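Local coordinates for blue (Type 1) copper domain protein (Nitrosopumilus maritimus, PDB 5FC9) that binds copper in an open mononuclear type 1 site within its cupredoxin domain and probably serves in electron transfer, at residues A[10-16]-A[85-89]; A[1-6]-A[30-35]; A[41-47]-A[79-85]; A[72-78]-A[90-95]. All coordinates share one frame; numbering follows the deposited sequence.

Interaction 1 of 4, residues A[10-16]-A[85-89]; sequences NYDVTGA and HPWRV. With CU (copper (II) ion), chain E.
The guanidinium of Arg-88 is gripped by three backbone carbonyls of the 10-16 loop. Arg-88 NE gives the shortest of the three bonds, 2.8 Å to Asn-10 O, in the carbonyl plane on a lone pair. Arg-88 NH1 reaches Gly-15 O at 3.0 Å and NH2 reaches Ala-16 O at 2.9 Å; both oxygens lie in the guanidinium plane, although each donor sits above the plane of its carbonyl. The Asn-10 amide, whose ND2 bonds to Gly-17 O, lies over one face of the guanidinium, its plane turned only 19° from it, and Thr-14 O lies over the other. The bend at chi2 (-56°) carries the arginine across the loop. Beside it Trp-87 NE1 donates to Asp-12 O at 3.0 Å, Val-13 CG2 packs over one face of the indole with His-85 CB over the other, and Tyr-11 CA rests over the His-85 ring. A methionine in place of Arg-88 would probably leave the carbonyls of Asn-10, Gly-15 and Ala-16 without their donors and the loop less firmly shaped. His-85 ND1 binds the copper at 2.1 Å, and water 1, a further copper ligand, donates to Asn-10 OD1 at 2.5 Å. The buried guanidinium thus probably helps to shape this irregular loop, which also supplies the acceptor for the copper-bound water in the open site.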
# COMPACT_ATOMS: atom_id res chain seq x y z
N ASN A 10 2.50 0.55 -14.07
CA ASN A 10 2.00 1.77 -13.45
C ASN A 10 0.64 1.56 -12.77
O ASN A 10 0.29 2.27 -11.82
CB ASN A 10 1.93 2.88 -14.52
CG ASN A 10 1.44 4.21 -13.96
OD1 ASN A 10 0.26 4.54 -14.07
ND2 ASN A 10 2.35 4.97 -13.34
N TYR A 11 -0.12 0.56 -13.21
CA TYR A 11 -1.40 0.25 -12.56
C TYR A 11 -1.24 -0.32 -11.14
O TYR A 11 -2.21 -0.39 -10.40
CB TYR A 11 -2.21 -0.74 -13.41
CG TYR A 11 -1.54 -2.08 -13.61
CD1 TYR A 11 -0.73 -2.31 -14.71
CD2 TYR A 11 -1.70 -3.10 -12.68
CE1 TYR A 11 -0.10 -3.52 -14.90
CE2 TYR A 11 -1.08 -4.33 -12.87
CZ TYR A 11 -0.28 -4.53 -13.97
OH TYR A 11 0.35 -5.74 -14.18
N ASP A 12 -0.03 -0.75 -10.82
CA ASP A 12 0.28 -1.37 -9.52
C ASP A 12 0.06 -0.34 -8.40
O ASP A 12 0.33 0.85 -8.58
CB ASP A 12 1.73 -1.87 -9.55
CG ASP A 12 2.07 -2.86 -8.45
OD1 ASP A 12 1.29 -3.02 -7.49
OD2 ASP A 12 3.18 -3.43 -8.56
N VAL A 13 -0.46 -0.80 -7.26
CA VAL A 13 -0.69 0.08 -6.12
C VAL A 13 0.54 0.03 -5.21
O VAL A 13 0.54 -0.62 -4.16
CB VAL A 13 -1.96 -0.30 -5.33
CG1 VAL A 13 -2.27 0.74 -4.27
CG2 VAL A 13 -3.16 -0.47 -6.27
N THR A 14 1.61 0.69 -5.65
CA THR A 14 2.86 0.65 -4.91
C THR A 14 3.78 1.73 -5.45
O THR A 14 3.37 2.51 -6.32
CB THR A 14 3.53 -0.75 -5.00
OG1 THR A 14 4.62 -0.83 -4.07
CG2 THR A 14 4.06 -1.01 -6.41
N GLY A 15 5.01 1.79 -4.95
CA GLY A 15 5.91 2.85 -5.38
C GLY A 15 6.45 2.66 -6.79
O GLY A 15 6.21 3.48 -7.68
N ALA A 16 7.19 1.58 -6.99
CA ALA A 16 7.77 1.33 -8.30
C ALA A 16 6.68 1.30 -9.37
O ALA A 16 5.56 0.84 -9.13
CB ALA A 16 8.54 0.04 -8.30
N HIS A 85 -6.01 5.76 -11.78
CA HIS A 85 -5.05 5.41 -10.74
C HIS A 85 -4.58 6.67 -10.05
O HIS A 85 -3.47 7.12 -10.28
CB HIS A 85 -3.87 4.64 -11.32
CG HIS A 85 -4.28 3.56 -12.28
ND1 HIS A 85 -4.25 3.73 -13.65
CD2 HIS A 85 -4.76 2.31 -12.07
CE1 HIS A 85 -4.69 2.63 -14.24
NE2 HIS A 85 -5.00 1.76 -13.31
N PRO A 86 -5.44 7.25 -9.20
CA PRO A 86 -5.18 8.59 -8.67
C PRO A 86 -3.97 8.68 -7.74
O PRO A 86 -3.49 9.78 -7.49
CB PRO A 86 -6.47 8.93 -7.92
CG PRO A 86 -7.13 7.65 -7.67
CD PRO A 86 -6.77 6.75 -8.80
N TRP A 87 -3.48 7.54 -7.25
CA TRP A 87 -2.25 7.53 -6.46
C TRP A 87 -1.02 7.80 -7.32
O TRP A 87 0.06 8.11 -6.80
CB TRP A 87 -2.08 6.19 -5.71
CG TRP A 87 -2.01 5.00 -6.61
CD1 TRP A 87 -0.87 4.40 -7.11
CD2 TRP A 87 -3.12 4.26 -7.12
NE1 TRP A 87 -1.22 3.33 -7.90
CE2 TRP A 87 -2.59 3.23 -7.94
CE3 TRP A 87 -4.50 4.36 -6.98
CZ2 TRP A 87 -3.42 2.30 -8.59
CZ3 TRP A 87 -5.32 3.45 -7.63
CH2 TRP A 87 -4.77 2.44 -8.44
N ARG A 88 -1.18 7.71 -8.63
CA ARG A 88 -0.07 7.99 -9.55
C ARG A 88 -0.08 9.46 -9.92
O ARG A 88 -0.79 9.87 -10.84
CB ARG A 88 -0.18 7.13 -10.80
CG ARG A 88 -0.08 5.63 -10.51
CD ARG A 88 1.21 5.31 -9.77
NE ARG A 88 1.56 3.90 -9.87
CZ ARG A 88 2.70 3.40 -9.41
NH1 ARG A 88 3.55 4.20 -8.79
NH2 ARG A 88 2.98 2.11 -9.58
N VAL A 89 0.71 10.23 -9.17
CA VAL A 89 0.76 11.68 -9.34
C VAL A 89 2.17 12.13 -9.71
O VAL A 89 3.15 11.70 -9.09
CB VAL A 89 0.29 12.41 -8.06
CG1 VAL A 89 -1.16 12.06 -7.76
CG2 VAL A 89 1.16 12.05 -6.86
CU CU E . -3.55 5.31 -14.77
O HOH W 1 -1.68 6.17 -13.90

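Interaction 2 of 4, residues A[1-6]-A[30-35]; sequences DAQIII and TTVTWT
One face of the Trp-34 indole is covered by Ile-4, with CD1 3.2 Å above the ring plane and CB standing over the five-membered ring; Val-32 CG1 lies over the same face, toward the rim. Ile-4 and Trp-34 are parallel-strand neighbours and run side by side in the same direction. With CG1 anti to the carbonyl carbon (chi1 -61°) and CD1 extended beyond it, the isoleucine lies along the indole, CD1 reaching Trp-34 CE2 at 3.5 Å. Tyr-80 meets the indole edge-to-face. Strands 3-6 and 30-35 are joined by four backbone bonds, from Thr-33 N to Ala-2 O (2.9 Å), Ile-4 N to Thr-33 O, Thr-35 N to Ile-4 O and Ile-6 N to Thr-35 O (2.9 Å). Water 4 donates to Gln-3 OE1 and Thr-33 O and accepts from Thr-35 OG1, 2.7 Å away, which also bonds to Arg-67 NE. Putting a serine at Trp-34 would probably open a gap beside Ile-4 CD1 and remove the indole that Tyr-80 meets edge-to-face. The two faces differ in chemistry: one carries threonines, Gln-3 and water beside Ile-5, while isoleucine, valine and tryptophan turn the other into the hydrophobic interior of the cupredoxin sandwich.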
# COMPACT_ATOMS: atom_id res chain seq x y z
N ASP A 1 11.39 14.73 -27.30
CA ASP A 1 12.11 15.95 -27.06
C ASP A 1 11.99 16.37 -25.58
O ASP A 1 12.97 16.86 -24.97
CB ASP A 1 11.66 17.04 -28.04
CG ASP A 1 10.18 17.06 -28.28
OD1 ASP A 1 9.58 15.99 -28.38
OD2 ASP A 1 9.62 18.18 -28.37
N ALA A 2 10.82 16.13 -24.99
CA ALA A 2 10.59 16.27 -23.55
C ALA A 2 9.47 15.28 -23.22
O ALA A 2 8.29 15.57 -23.43
CB ALA A 2 10.20 17.68 -23.19
N GLN A 3 9.86 14.11 -22.74
CA GLN A 3 8.95 12.98 -22.69
C GLN A 3 8.74 12.50 -21.27
O GLN A 3 9.66 12.54 -20.45
CB GLN A 3 9.48 11.81 -23.53
CG GLN A 3 9.60 12.10 -25.00
CD GLN A 3 10.07 10.87 -25.76
OE1 GLN A 3 9.60 9.75 -25.51
NE2 GLN A 3 11.01 11.06 -26.67
N ILE A 4 7.52 12.04 -21.01
CA ILE A 4 7.22 11.31 -19.79
C ILE A 4 6.65 9.97 -20.21
O ILE A 4 5.71 9.91 -21.00
CB ILE A 4 6.21 12.05 -18.90
CG1 ILE A 4 6.78 13.41 -18.48
CG2 ILE A 4 5.85 11.18 -17.68
CD1 ILE A 4 5.74 14.42 -18.04
N ILE A 5 7.20 8.88 -19.66
CA ILE A 5 6.72 7.55 -19.97
C ILE A 5 5.85 7.02 -18.84
O ILE A 5 6.23 7.14 -17.68
CB ILE A 5 7.87 6.57 -20.20
CG1 ILE A 5 8.76 7.06 -21.35
CG2 ILE A 5 7.33 5.16 -20.45
CD1 ILE A 5 9.86 6.09 -21.70
N ILE A 6 4.69 6.47 -19.18
CA ILE A 6 3.91 5.69 -18.23
C ILE A 6 4.33 4.23 -18.40
O ILE A 6 4.03 3.62 -19.43
CB ILE A 6 2.38 5.84 -18.45
CG1 ILE A 6 1.98 7.32 -18.60
CG2 ILE A 6 1.62 5.20 -17.30
CD1 ILE A 6 0.53 7.50 -19.00
N THR A 30 7.95 24.58 -24.05
CA THR A 30 8.26 23.21 -24.46
C THR A 30 6.99 22.38 -24.69
O THR A 30 6.00 22.54 -23.97
CB THR A 30 9.16 22.52 -23.40
OG1 THR A 30 10.38 23.24 -23.26
CG2 THR A 30 9.47 21.08 -23.79
N THR A 31 7.03 21.53 -25.71
CA THR A 31 5.98 20.54 -25.94
C THR A 31 6.35 19.26 -25.20
O THR A 31 7.40 18.66 -25.47
CB THR A 31 5.80 20.24 -27.44
OG1 THR A 31 5.31 21.41 -28.11
CG2 THR A 31 4.80 19.11 -27.63
N VAL A 32 5.49 18.86 -24.26
CA VAL A 32 5.70 17.63 -23.50
C VAL A 32 4.86 16.50 -24.08
O VAL A 32 3.69 16.69 -24.40
CB VAL A 32 5.33 17.84 -22.01
CG1 VAL A 32 5.40 16.52 -21.25
CG2 VAL A 32 6.26 18.87 -21.40
N THR A 33 5.47 15.32 -24.23
CA THR A 33 4.76 14.17 -24.77
C THR A 33 4.73 13.02 -23.76
O THR A 33 5.78 12.54 -23.34
CB THR A 33 5.41 13.66 -26.07
OG1 THR A 33 5.48 14.73 -27.02
CG2 THR A 33 4.60 12.52 -26.66
N TRP A 34 3.53 12.61 -23.39
CA TRP A 34 3.35 11.41 -22.57
C TRP A 34 3.10 10.21 -23.47
O TRP A 34 2.35 10.32 -24.44
CB TRP A 34 2.15 11.53 -21.62
CG TRP A 34 2.32 12.41 -20.41
CD1 TRP A 34 2.61 12.00 -19.13
CD2 TRP A 34 2.12 13.82 -20.34
NE1 TRP A 34 2.62 13.08 -18.28
CE2 TRP A 34 2.34 14.21 -19.00
CE3 TRP A 34 1.80 14.81 -21.28
CZ2 TRP A 34 2.24 15.53 -18.58
CZ3 TRP A 34 1.70 16.13 -20.86
CH2 TRP A 34 1.93 16.47 -19.52
N THR A 35 3.69 9.07 -23.14
CA THR A 35 3.40 7.84 -23.86
C THR A 35 2.93 6.78 -22.87
O THR A 35 3.57 6.60 -21.84
CB THR A 35 4.62 7.32 -24.63
OG1 THR A 35 5.03 8.31 -25.59
CG2 THR A 35 4.28 6.04 -25.37
O HOH W 2 7.95 16.32 -26.41
O HOH W 3 9.30 21.14 -27.29
O HOH W 4 6.74 10.08 -24.47

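Interaction 3 of 4, residues A[41-47]-A[79-85]; sequences PHNIQSI and KYYCSFH. With CU (copper (II) ion), chain E.
Strands 45-47 and 79-81 pair antiparallel but strongly splayed, their directions 130° apart, with Gln-45 and Tyr-81 as a hydrogen-bonded pair (Gln-45 N to Tyr-81 O, 2.8 Å) and Ser-46 and Tyr-80 as a non-hydrogen-bonded one. Beyond the strands the two segments continue side by side to the copper, bound by His-42 ND1 at 2.0 Å, Cys-82 SG at 2.2 Å, His-85 ND1 and water 1. The thiolate sulfur lies in the plane of the His-42 ring, at its edge, and the two imidazoles meet obliquely with planes 58° apart. With SG anti to the backbone N (chi1 171°), Cys-82 directs its sulfur at the metal and at Asn-43 N, which donates to Cys-82 SG at 3.3 Å, nearly straight; Phe-84 N and His-85 N add weak bonds. The Asn-43 amide links the two segments: OD1 accepts from Ser-83 N at 2.9 Å, while ND2 donates to Ser-83 OG at 2.8 Å and stands 3.4 Å above the centre of the Phe-84 ring. Farther along, Ile-47 CG2 sits over one face of Tyr-81, and Ile-44 CD1 touches Tyr-80 CE2. His-42 NE2 bonds to Asp-38 OD2, a second-shell contact that, with the metal bond at ND1, helps to fix the rotation of the ring. A histidine from one loop with a cysteine and a histidine from the other is the usual cupredoxin arrangement; here water joins them in an open type 1 site. The N-H groups directed at the sulfur would be expected to draw off some of its negative charge and so to influence the redox behaviour of the copper.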
# COMPACT_ATOMS: atom_id res chain seq x y z
N PRO A 41 -5.40 1.00 -19.90
CA PRO A 41 -5.59 2.43 -20.21
C PRO A 41 -5.16 3.35 -19.07
O PRO A 41 -5.26 2.98 -17.89
CB PRO A 41 -7.10 2.54 -20.45
CG PRO A 41 -7.56 1.16 -20.75
CD PRO A 41 -6.67 0.26 -19.96
N HIS A 42 -4.70 4.54 -19.44
CA HIS A 42 -4.36 5.58 -18.49
C HIS A 42 -4.87 6.89 -19.02
O HIS A 42 -5.22 6.99 -20.18
CB HIS A 42 -2.86 5.66 -18.27
CG HIS A 42 -2.31 4.50 -17.50
ND1 HIS A 42 -2.60 4.29 -16.17
CD2 HIS A 42 -1.49 3.49 -17.87
CE1 HIS A 42 -1.98 3.20 -15.75
NE2 HIS A 42 -1.30 2.70 -16.77
N ASN A 43 -4.91 7.90 -18.16
CA ASN A 43 -5.09 9.25 -18.68
C ASN A 43 -4.20 10.21 -17.90
O ASN A 43 -3.57 9.83 -16.90
CB ASN A 43 -6.57 9.68 -18.65
CG ASN A 43 -7.16 9.66 -17.26
OD1 ASN A 43 -6.66 10.31 -16.36
ND2 ASN A 43 -8.24 8.91 -17.09
N ILE A 44 -4.12 11.44 -18.39
CA ILE A 44 -3.30 12.47 -17.78
C ILE A 44 -4.19 13.67 -17.50
O ILE A 44 -4.73 14.28 -18.42
CB ILE A 44 -2.13 12.89 -18.71
CG1 ILE A 44 -1.17 11.70 -18.95
CG2 ILE A 44 -1.39 14.09 -18.14
CD1 ILE A 44 -0.48 11.20 -17.69
N GLN A 45 -4.37 14.01 -16.22
CA GLN A 45 -5.21 15.15 -15.85
C GLN A 45 -4.48 16.09 -14.91
O GLN A 45 -4.01 15.67 -13.85
CB GLN A 45 -6.51 14.69 -15.18
CG GLN A 45 -7.25 13.60 -15.90
CD GLN A 45 -7.90 14.09 -17.16
OE1 GLN A 45 -8.37 15.22 -17.22
NE2 GLN A 45 -7.94 13.24 -18.18
N SER A 46 -4.44 17.37 -15.25
CA SER A 46 -3.92 18.38 -14.33
C SER A 46 -4.84 18.46 -13.11
O SER A 46 -6.07 18.37 -13.23
CB SER A 46 -3.82 19.74 -15.04
OG SER A 46 -4.99 19.97 -15.80
N ILE A 47 -4.24 18.56 -11.92
CA ILE A 47 -5.02 18.58 -10.68
C ILE A 47 -4.60 19.72 -9.77
O ILE A 47 -3.50 20.26 -9.90
CB ILE A 47 -4.89 17.27 -9.88
CG1 ILE A 47 -3.42 16.95 -9.59
CG2 ILE A 47 -5.60 16.15 -10.60
CD1 ILE A 47 -3.22 15.92 -8.45
N LYS A 79 1.08 19.86 -11.16
CA LYS A 79 0.77 18.50 -10.73
C LYS A 79 -0.22 17.85 -11.70
O LYS A 79 -1.09 18.53 -12.24
CB LYS A 79 0.18 18.48 -9.32
CG LYS A 79 1.10 18.99 -8.23
CD LYS A 79 0.42 18.94 -6.87
CE LYS A 79 0.42 20.31 -6.20
NZ LYS A 79 -0.32 21.33 -7.00
N TYR A 80 -0.11 16.55 -11.89
CA TYR A 80 -1.12 15.84 -12.66
C TYR A 80 -1.27 14.42 -12.14
O TYR A 80 -0.38 13.92 -11.46
CB TYR A 80 -0.77 15.81 -14.15
CG TYR A 80 0.48 15.02 -14.44
CD1 TYR A 80 1.72 15.62 -14.40
CD2 TYR A 80 0.40 13.66 -14.75
CE1 TYR A 80 2.89 14.89 -14.65
CE2 TYR A 80 1.55 12.92 -15.00
CZ TYR A 80 2.78 13.54 -14.95
OH TYR A 80 3.93 12.82 -15.20
N TYR A 81 -2.37 13.78 -12.48
CA TYR A 81 -2.56 12.40 -12.05
C TYR A 81 -3.27 11.64 -13.17
O TYR A 81 -3.47 12.17 -14.26
CB TYR A 81 -3.29 12.40 -10.69
CG TYR A 81 -4.81 12.40 -10.66
CD1 TYR A 81 -5.49 11.84 -9.59
CD2 TYR A 81 -5.57 12.88 -11.73
CE1 TYR A 81 -6.88 11.80 -9.56
CE2 TYR A 81 -6.95 12.83 -11.71
CZ TYR A 81 -7.60 12.30 -10.62
OH TYR A 81 -8.98 12.26 -10.59
N CYS A 82 -3.65 10.40 -12.88
CA CYS A 82 -4.51 9.60 -13.74
C CYS A 82 -5.79 9.33 -12.99
O CYS A 82 -5.75 8.88 -11.84
CB CYS A 82 -3.82 8.27 -14.10
SG CYS A 82 -4.89 7.08 -14.95
N SER A 83 -6.94 9.58 -13.60
CA SER A 83 -8.18 9.42 -12.84
C SER A 83 -8.48 7.94 -12.55
O SER A 83 -9.24 7.63 -11.62
CB SER A 83 -9.36 10.10 -13.56
OG SER A 83 -9.71 9.43 -14.76
N PHE A 84 -7.88 7.03 -13.31
CA PHE A 84 -8.06 5.60 -13.05
C PHE A 84 -7.17 5.12 -11.91
O PHE A 84 -7.50 4.17 -11.20
CB PHE A 84 -7.75 4.77 -14.29
CG PHE A 84 -8.49 5.21 -15.52
CD1 PHE A 84 -9.79 5.68 -15.45
CD2 PHE A 84 -7.88 5.13 -16.75
CE1 PHE A 84 -10.45 6.08 -16.60
CE2 PHE A 84 -8.53 5.51 -17.91
CZ PHE A 84 -9.83 6.00 -17.82
N HIS A 85 -6.01 5.76 -11.78
CA HIS A 85 -5.05 5.41 -10.74
C HIS A 85 -4.58 6.67 -10.05
O HIS A 85 -3.47 7.12 -10.28
CB HIS A 85 -3.87 4.64 -11.32
CG HIS A 85 -4.28 3.56 -12.28
ND1 HIS A 85 -4.25 3.73 -13.65
CD2 HIS A 85 -4.76 2.31 -12.07
CE1 HIS A 85 -4.69 2.63 -14.24
NE2 HIS A 85 -5.00 1.76 -13.31
CU CU E . -3.55 5.31 -14.77
O HOH W 1 -1.68 6.17 -13.90

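Interaction 4 of 4, residues A[72-78]-A[90-95]; sequences FEEEGVY and GLVTVS
Phe-72 and Val-92 approach from opposite directions, and Val-92 CG1 ends over the centre of the phenylalanine ring, 3.8 Å from its centroid and 10° off the normal. Val-94 crosses the same ring obliquely. Its CG2, anti to the carbonyl carbon, rests against both aromatics where they meet, 3.8 Å from Phe-72 CD2 and 3.7 Å from Tyr-78 CE1. The Tyr-78 ring in turn takes Phe-72 CD2 over one face, and Val-92 O lies at its edge. The phenol stretches back over the turn, where OH donates to Glu-74 O at 2.9 Å from well above the carbonyl plane. Tyr-78 OH would also crowd any side chain at Gly-76, whose phi of 147° suits glycine. Away from these aromatics, Val-77 and Thr-93 lie side by side, pointing the same way, their CG2 methyls in touch. The ladder beneath is regular: Gly-76 and Val-94 exchange two backbone bonds, as do Tyr-78 and Val-92, from Tyr-78 N to Val-92 O (2.8 Å) and back. Strand 90-94 thus runs between strands 76-78 and 23-26 in one sheet of the sandwich, while Phe-72, at the end of strand 67-72 in the other sheet, reaches over Val-92 and packs against Val-32, Trp-34 and Ile-26.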
# COMPACT_ATOMS: atom_id res chain seq x y z
N PHE A 72 3.66 23.74 -22.73
CA PHE A 72 3.71 24.50 -21.48
C PHE A 72 4.30 25.89 -21.72
O PHE A 72 5.51 26.03 -21.89
CB PHE A 72 4.54 23.75 -20.44
CG PHE A 72 3.82 22.58 -19.82
CD1 PHE A 72 3.84 21.34 -20.42
CD2 PHE A 72 3.13 22.73 -18.62
CE1 PHE A 72 3.18 20.26 -19.84
CE2 PHE A 72 2.47 21.66 -18.05
CZ PHE A 72 2.49 20.42 -18.66
N GLU A 73 3.44 26.91 -21.72
CA GLU A 73 3.87 28.26 -22.06
C GLU A 73 4.02 29.17 -20.83
O GLU A 73 4.42 30.33 -20.98
CB GLU A 73 2.88 28.91 -23.03
CG GLU A 73 2.82 28.28 -24.41
CD GLU A 73 1.40 28.27 -24.96
OE1 GLU A 73 0.46 28.12 -24.16
OE2 GLU A 73 1.24 28.44 -26.18
N GLU A 74 3.67 28.68 -19.64
CA GLU A 74 3.87 29.46 -18.43
C GLU A 74 4.80 28.76 -17.45
O GLU A 74 4.70 27.54 -17.27
CB GLU A 74 2.54 29.76 -17.73
CG GLU A 74 1.54 30.65 -18.46
CD GLU A 74 1.07 30.10 -19.79
OE1 GLU A 74 0.29 29.13 -19.78
OE2 GLU A 74 1.44 30.66 -20.84
N GLU A 75 5.70 29.51 -16.82
CA GLU A 75 6.49 28.96 -15.73
C GLU A 75 5.57 28.55 -14.58
O GLU A 75 4.48 29.11 -14.41
CB GLU A 75 7.54 29.98 -15.24
CG GLU A 75 8.54 30.42 -16.31
CD GLU A 75 8.07 31.62 -17.15
OE1 GLU A 75 6.85 31.90 -17.20
OE2 GLU A 75 8.94 32.26 -17.77
N GLY A 76 6.01 27.57 -13.79
CA GLY A 76 5.22 27.10 -12.67
C GLY A 76 5.42 25.62 -12.43
O GLY A 76 6.11 24.94 -13.19
N VAL A 77 4.85 25.12 -11.34
CA VAL A 77 4.92 23.71 -11.00
C VAL A 77 3.53 23.11 -11.22
O VAL A 77 2.55 23.57 -10.63
CB VAL A 77 5.40 23.49 -9.56
CG1 VAL A 77 5.36 22.01 -9.20
CG2 VAL A 77 6.80 24.06 -9.39
N TYR A 78 3.45 22.11 -12.09
CA TYR A 78 2.17 21.58 -12.50
C TYR A 78 2.00 20.12 -12.08
O TYR A 78 2.69 19.24 -12.60
CB TYR A 78 2.02 21.73 -14.02
CG TYR A 78 2.11 23.16 -14.48
CD1 TYR A 78 3.32 23.72 -14.87
CD2 TYR A 78 0.98 23.96 -14.51
CE1 TYR A 78 3.39 25.04 -15.28
CE2 TYR A 78 1.04 25.28 -14.92
CZ TYR A 78 2.24 25.81 -15.30
OH TYR A 78 2.28 27.13 -15.71
N GLY A 90 2.27 12.96 -10.75
CA GLY A 90 3.56 13.44 -11.20
C GLY A 90 3.59 14.96 -11.32
O GLY A 90 2.60 15.63 -11.04
N LEU A 91 4.75 15.47 -11.71
CA LEU A 91 4.98 16.90 -11.85
C LEU A 91 5.60 17.26 -13.18
O LEU A 91 6.41 16.52 -13.73
CB LEU A 91 5.90 17.41 -10.74
CG LEU A 91 5.49 17.14 -9.30
CD1 LEU A 91 6.61 17.59 -8.41
CD2 LEU A 91 4.26 17.94 -9.00
N VAL A 92 5.23 18.44 -13.68
CA VAL A 92 5.99 19.12 -14.72
C VAL A 92 6.42 20.46 -14.15
O VAL A 92 5.58 21.25 -13.71
CB VAL A 92 5.16 19.33 -16.00
CG1 VAL A 92 5.98 20.08 -17.05
CG2 VAL A 92 4.66 18.01 -16.55
N THR A 93 7.73 20.69 -14.11
CA THR A 93 8.27 21.91 -13.54
C THR A 93 8.83 22.77 -14.66
O THR A 93 9.84 22.42 -15.27
CB THR A 93 9.34 21.62 -12.49
OG1 THR A 93 8.75 20.86 -11.42
CG2 THR A 93 9.91 22.92 -11.93
N VAL A 94 8.16 23.89 -14.91
CA VAL A 94 8.48 24.78 -16.01
C VAL A 94 9.17 26.03 -15.50
O VAL A 94 8.64 26.73 -14.63
CB VAL A 94 7.21 25.16 -16.78
CG1 VAL A 94 7.58 25.93 -18.04
CG2 VAL A 94 6.40 23.91 -17.12
N SER A 95 10.36 26.32 -16.03
CA SER A 95 11.10 27.51 -15.61
C SER A 95 11.55 28.34 -16.81
O SER A 95 11.90 29.51 -16.66
CB SER A 95 12.30 27.11 -14.75
OG SER A 95 13.10 26.14 -15.40
OXT SER A 95 11.58 27.88 -17.96

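In the fold
From the N terminus, interaction 2 pairs strand 3-6 with strand 30-35, closing a loop that holds residues 10-16 and strand 23-26. Residues 10-16 meet residues 85-89 in interaction 1, which therefore crosses interaction 2 along the chain. Interaction 3, bringing residues 41-47 to 79-85, falls wholly within the span of interaction 1 and shares His-85, the copper and water 1 with it. Interaction 4 closes the hairpin of strands 76-81 and 89-94 and crosses both interactions 1 and 3. Interaction 2 belongs to one sheet, interactions 3 and 4 largely to the other; Trp-34 against Tyr-80 and against Val-92 joins the two, while interaction 1 lies at the copper end.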